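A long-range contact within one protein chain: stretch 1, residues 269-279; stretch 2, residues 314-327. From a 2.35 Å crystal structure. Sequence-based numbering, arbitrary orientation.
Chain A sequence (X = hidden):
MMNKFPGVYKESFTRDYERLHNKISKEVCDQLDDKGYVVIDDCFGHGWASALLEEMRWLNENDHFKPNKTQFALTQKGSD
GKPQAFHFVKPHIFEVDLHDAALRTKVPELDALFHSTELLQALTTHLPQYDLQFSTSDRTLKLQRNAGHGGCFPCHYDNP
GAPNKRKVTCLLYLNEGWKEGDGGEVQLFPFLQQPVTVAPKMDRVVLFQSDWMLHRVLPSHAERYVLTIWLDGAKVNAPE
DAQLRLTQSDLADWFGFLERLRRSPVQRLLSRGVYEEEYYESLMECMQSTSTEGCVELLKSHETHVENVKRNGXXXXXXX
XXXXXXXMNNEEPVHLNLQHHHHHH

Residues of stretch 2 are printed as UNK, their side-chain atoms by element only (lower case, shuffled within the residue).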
# COMPACT_ATOMS: atom_id res chain seq x y z
N LEU A 269 -11.86 2.81 -11.90
CA LEU A 269 -12.99 2.41 -12.72
C LEU A 269 -12.53 1.70 -13.97
O LEU A 269 -13.36 1.24 -14.74
CB LEU A 269 -13.83 3.62 -13.11
CG LEU A 269 -14.23 4.55 -11.95
CD1 LEU A 269 -14.81 5.84 -12.49
CD2 LEU A 269 -15.22 3.86 -11.02
N LEU A 270 -11.22 1.64 -14.20
CA LEU A 270 -10.72 1.14 -15.47
C LEU A 270 -9.70 0.05 -15.29
O LEU A 270 -9.35 -0.63 -16.25
CB LEU A 270 -10.08 2.27 -16.28
CG LEU A 270 -10.90 3.54 -16.47
CD1 LEU A 270 -9.99 4.62 -17.04
CD2 LEU A 270 -12.07 3.29 -17.38
N SER A 271 -9.23 -0.12 -14.05
CA SER A 271 -8.07 -0.97 -13.79
C SER A 271 -8.32 -2.45 -14.08
O SER A 271 -7.43 -3.15 -14.54
CB SER A 271 -7.59 -0.81 -12.34
OG SER A 271 -8.57 -1.29 -11.43
N ARG A 272 -9.53 -2.92 -13.79
CA ARG A 272 -9.79 -4.35 -13.99
C ARG A 272 -9.78 -4.66 -15.48
O ARG A 272 -9.28 -5.71 -15.89
CB ARG A 272 -11.12 -4.77 -13.35
CG ARG A 272 -11.34 -6.28 -13.38
CD ARG A 272 -12.60 -6.67 -12.62
NE ARG A 272 -12.54 -6.32 -11.21
CZ ARG A 272 -12.07 -7.12 -10.25
NH1 ARG A 272 -11.60 -8.33 -10.55
NH2 ARG A 272 -12.06 -6.69 -8.99
N GLY A 273 -10.29 -3.74 -16.29
CA GLY A 273 -10.18 -3.84 -17.74
C GLY A 273 -8.75 -3.72 -18.25
O GLY A 273 -8.26 -4.56 -18.98
N VAL A 274 -8.05 -2.67 -17.84
CA VAL A 274 -6.69 -2.49 -18.33
C VAL A 274 -5.78 -3.62 -17.84
O VAL A 274 -4.94 -4.12 -18.59
CB VAL A 274 -6.13 -1.12 -17.90
CG1 VAL A 274 -4.68 -1.00 -18.34
CG2 VAL A 274 -6.97 0.01 -18.48
N TYR A 275 -5.96 -4.07 -16.61
CA TYR A 275 -5.07 -5.11 -16.07
C TYR A 275 -5.78 -6.46 -15.88
O TYR A 275 -5.45 -7.20 -14.96
CB TYR A 275 -4.48 -4.64 -14.74
CG TYR A 275 -3.51 -3.49 -14.89
CD1 TYR A 275 -3.97 -2.19 -15.11
CD2 TYR A 275 -2.15 -3.70 -14.84
CE1 TYR A 275 -3.08 -1.14 -15.27
CE2 TYR A 275 -1.26 -2.67 -14.99
CZ TYR A 275 -1.73 -1.39 -15.21
OH TYR A 275 -0.84 -0.36 -15.35
N GLU A 276 -6.73 -6.77 -16.76
CA GLU A 276 -7.45 -8.04 -16.69
C GLU A 276 -6.56 -9.26 -16.47
O GLU A 276 -6.86 -10.10 -15.63
CB GLU A 276 -8.25 -8.24 -17.98
CG GLU A 276 -9.37 -9.26 -17.84
CD GLU A 276 -10.00 -9.63 -19.17
OE1 GLU A 276 -10.17 -8.75 -20.05
OE2 GLU A 276 -10.31 -10.83 -19.35
N GLU A 277 -5.47 -9.35 -17.21
CA GLU A 277 -4.60 -10.52 -17.11
C GLU A 277 -4.04 -10.65 -15.69
O GLU A 277 -4.06 -11.74 -15.10
CB GLU A 277 -3.46 -10.45 -18.12
CG GLU A 277 -3.89 -10.37 -19.59
CD GLU A 277 -4.53 -9.03 -19.95
OE1 GLU A 277 -4.34 -8.03 -19.21
OE2 GLU A 277 -5.26 -8.98 -20.97
N GLU A 278 -3.56 -9.53 -15.15
CA GLU A 278 -3.03 -9.51 -13.79
C GLU A 278 -4.09 -9.83 -12.72
O GLU A 278 -3.85 -10.64 -11.82
CB GLU A 278 -2.38 -8.16 -13.48
CG GLU A 278 -1.03 -7.96 -14.14
CD GLU A 278 -1.11 -7.51 -15.59
OE1 GLU A 278 -2.17 -7.05 -16.05
OE2 GLU A 278 -0.08 -7.63 -16.30
N TYR A 279 -5.24 -9.19 -12.80
CA TYR A 279 -6.36 -9.52 -11.91
C TYR A 279 -6.74 -11.00 -12.00
O TYR A 279 -6.91 -11.68 -10.99
CB TYR A 279 -7.58 -8.67 -12.24
CG TYR A 279 -7.66 -7.29 -11.62
CD1 TYR A 279 -6.97 -6.22 -12.15
CD2 TYR A 279 -8.50 -7.05 -10.54
CE1 TYR A 279 -7.08 -4.93 -11.60
CE2 TYR A 279 -8.62 -5.77 -9.98
CZ TYR A 279 -7.91 -4.72 -10.52
OH TYR A 279 -8.02 -3.46 -9.98
N UNK A 314 -18.30 1.92 -25.94
CA UNK A 314 -17.37 3.07 -25.82
C UNK A 314 -16.34 2.90 -24.71
O UNK A 314 -15.15 3.15 -24.91
c UNK A 314 -19.63 3.85 -26.07
c UNK A 314 -18.31 4.26 -25.53
c UNK A 314 -19.71 2.35 -25.85
N UNK A 315 -16.79 2.47 -23.54
CA UNK A 315 -15.87 2.17 -22.45
C UNK A 315 -14.82 1.14 -22.87
O UNK A 315 -13.63 1.33 -22.62
c UNK A 315 -16.64 1.69 -21.22
c UNK A 315 -14.97 2.57 -19.51
c UNK A 315 -16.75 0.89 -18.88
c UNK A 315 -15.82 1.36 -19.98
N UNK A 316 -15.25 0.07 -23.55
CA UNK A 316 -14.34 -0.97 -24.02
C UNK A 316 -13.29 -0.46 -25.01
O UNK A 316 -12.12 -0.80 -24.87
c UNK A 316 -13.36 -4.82 -26.72
c UNK A 316 -12.77 -5.59 -25.73
c UNK A 316 -13.69 -4.10 -24.05
c UNK A 316 -14.28 -3.32 -25.04
c UNK A 316 -15.12 -2.11 -24.67
c UNK A 316 -12.92 -5.23 -24.39
c UNK A 316 -14.12 -3.70 -26.37
o UNK A 316 -12.02 -6.70 -26.06
N UNK A 317 -13.70 0.31 -26.01
CA UNK A 317 -12.75 0.91 -26.94
C UNK A 317 -11.72 1.77 -26.21
O UNK A 317 -10.53 1.77 -26.53
N UNK A 318 -12.18 2.48 -25.19
CA UNK A 318 -11.29 3.32 -24.40
C UNK A 318 -10.30 2.45 -23.64
O UNK A 318 -9.10 2.72 -23.69
c UNK A 318 -10.35 5.98 -23.19
c UNK A 318 -12.11 4.20 -23.44
c UNK A 318 -10.66 6.01 -20.43
c UNK A 318 -11.43 5.15 -21.22
c UNK A 318 -9.74 6.84 -21.03
c UNK A 318 -11.28 5.13 -22.60
c UNK A 318 -9.58 6.83 -22.41
N UNK A 319 -10.79 1.41 -22.96
CA UNK A 319 -9.94 0.47 -22.23
C UNK A 319 -8.86 -0.14 -23.13
O UNK A 319 -7.70 -0.26 -22.73
c UNK A 319 -10.76 -0.70 -21.61
c UNK A 319 -11.82 -0.22 -20.59
c UNK A 319 -9.85 -1.70 -20.96
c UNK A 319 -11.28 0.24 -19.33
N UNK A 320 -9.26 -0.54 -24.34
CA UNK A 320 -8.34 -1.17 -25.29
C UNK A 320 -7.24 -0.21 -25.75
O UNK A 320 -6.10 -0.62 -25.96
c UNK A 320 -9.89 -2.99 -26.31
n UNK A 320 -9.65 -5.30 -27.04
c UNK A 320 -9.05 -4.26 -26.46
c UNK A 320 -9.10 -1.70 -26.53
o UNK A 320 -7.88 -4.30 -26.06
N UNK A 321 -7.58 1.07 -25.93
CA UNK A 321 -6.56 2.08 -26.24
C UNK A 321 -5.59 2.25 -25.09
O UNK A 321 -4.39 2.41 -25.30
c UNK A 321 -7.95 4.77 -28.54
n UNK A 321 -8.63 4.73 -29.82
c UNK A 321 -7.21 3.43 -26.57
n UNK A 321 -6.69 4.47 -31.04
n UNK A 321 -8.73 4.56 -32.11
c UNK A 321 -8.01 4.59 -30.99
c UNK A 321 -7.94 3.41 -27.90
N UNK A 322 -6.10 2.20 -23.86
CA UNK A 322 -5.20 2.26 -22.70
C UNK A 322 -4.33 1.04 -22.66
O UNK A 322 -3.15 1.13 -22.33
c UNK A 322 -6.85 3.67 -21.35
c UNK A 322 -7.61 3.73 -20.04
c UNK A 322 -5.99 2.41 -21.40
c UNK A 322 -5.99 4.91 -21.53
N UNK A 323 -4.89 -0.12 -22.99
CA UNK A 323 -4.09 -1.35 -22.98
C UNK A 323 -3.00 -1.27 -24.04
O UNK A 323 -1.89 -1.74 -23.82
c UNK A 323 -5.84 -2.87 -21.98
c UNK A 323 -6.86 -3.94 -22.28
n UNK A 323 -6.19 -5.10 -22.84
c UNK A 323 -4.98 -2.57 -23.19
n UNK A 323 -5.08 -7.10 -22.77
n UNK A 323 -5.76 -6.10 -20.81
c UNK A 323 -5.68 -6.10 -22.14
N UNK A 324 -3.30 -0.64 -25.17
CA UNK A 324 -2.30 -0.40 -26.21
C UNK A 324 -1.15 0.52 -25.75
O UNK A 324 0.01 0.29 -26.09
c UNK A 324 -2.98 0.19 -27.44
o UNK A 324 -4.76 -0.57 -28.85
c UNK A 324 -3.67 -0.87 -28.29
o UNK A 324 -3.14 -1.99 -28.38
N UNK A 325 -1.48 1.56 -25.00
CA UNK A 325 -0.46 2.44 -24.42
C UNK A 325 0.45 1.66 -23.48
O UNK A 325 1.68 1.82 -23.49
c UNK A 325 -0.03 4.38 -22.91
c UNK A 325 -1.90 4.51 -24.59
c UNK A 325 -1.10 3.60 -23.64
N UNK A 326 -0.16 0.81 -22.67
CA UNK A 326 0.57 -0.04 -21.75
C UNK A 326 1.55 -0.97 -22.48
O UNK A 326 2.71 -1.10 -22.08
c UNK A 326 0.10 -1.23 -19.57
n UNK A 326 0.37 -5.27 -17.25
c UNK A 326 -0.42 -0.85 -20.92
c UNK A 326 -0.46 -4.41 -17.83
c UNK A 326 -0.82 -2.21 -18.88
n UNK A 326 -1.74 -4.73 -18.03
n UNK A 326 -0.01 -3.23 -18.22
N UNK A 327 1.07 -1.61 -23.54
CA UNK A 327 1.89 -2.51 -24.34
C UNK A 327 3.05 -1.78 -25.02
O UNK A 327 4.09 -2.38 -25.28
c UNK A 327 1.04 -3.21 -25.38

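Position 314 has three side-chain carbons closing a ring onto its own backbone N, which defines Pro314; it lies beyond reach of stretch 1. Position 315 carries four carbons forked at the second, the pattern of leucine, and one terminal carbon packs against Leu270. This is Leu315, its CD1 3.7 Å from Leu270 CD2.

At 316, one carbon leads to a six-carbon ring bearing an oxygen: Tyr316, without contact here. Position 317 has no side-chain atoms and is Gly317. Position 318 has a carbon and a six-carbon ring without oxygen, and a ring carbon packs against Leu270. Hence it is Phe318; its CE2 lies 3.7 Å from Leu270 CD1, which approaches the ring obliquely.

Position 319 has four carbons forked at the first, one arm two carbons long, and its carbons reach Leu270 and Gly273, so it is Ile319. Its CD1 is 3.7 Å from Leu270 CD2, while CG2 lies 3.6 Å from Gly273 C. An ideal CB on Gly273 would fall 3.0 Å from Ile319 CG2, so the bare glycine backbone lets the helix come close.

Position 320 has three carbons, the last carrying one O and one N: Gln320. Position 321 has three carbons, a nitrogen, and a carbon with two more nitrogens: Arg321. Neither touches stretch 1. Position 322 again has four carbons forked at the second, and its carbons reach Leu270 and Val274. It is Leu322, with CD1 3.9 Å from Leu270 CD1 and CB 3.9 Å from Val274 CG2.

Position 323 repeats the guanidinium pattern, with its terminal nitrogens reaching Glu277. It is Arg323: NH2 makes a salt bridge to Glu277 OE2 at 2.6 Å, NH1 donates to Glu277 OE1 at 2.9 Å, and a weak bond runs from NH1 to Gly273 O at 3.5 Å.

Position 324 has two carbons, the second with two oxygens: Asp324. Position 325 has one carbon carrying two: Val325. Both are out of reach. Position 326 has three carbons, a nitrogen and a carbon with two more nitrogens; the terminal nitrogens reach Glu278 and a chain carbon lies over the Tyr275 ring. This is Arg326. Its NH2 meets Glu278 OE2 at 2.6 Å in a salt bridge, and NH1 donates to Glu278 OE1 at 3.1 Å and weakly to Val274 O at 3.3 Å. Its CD sits 4.2 Å from the centroid of the Tyr275 ring, over the face, as a CH-pi contact. Position 327, with one carbon, is Ala327, also out of reach.

The contact buries 583 Å² in total. Leu270 packs against four apolar side chains, and Val274 fits as a knob among Ile319, Leu322, Arg323 and Arg326. Farther along, charge takes over: two arginines one helical turn apart pair with consecutive glutamates, each through both carboxylate oxygens.

Stretch 2, residues 314-327: PLYGFIQRLRDVRA
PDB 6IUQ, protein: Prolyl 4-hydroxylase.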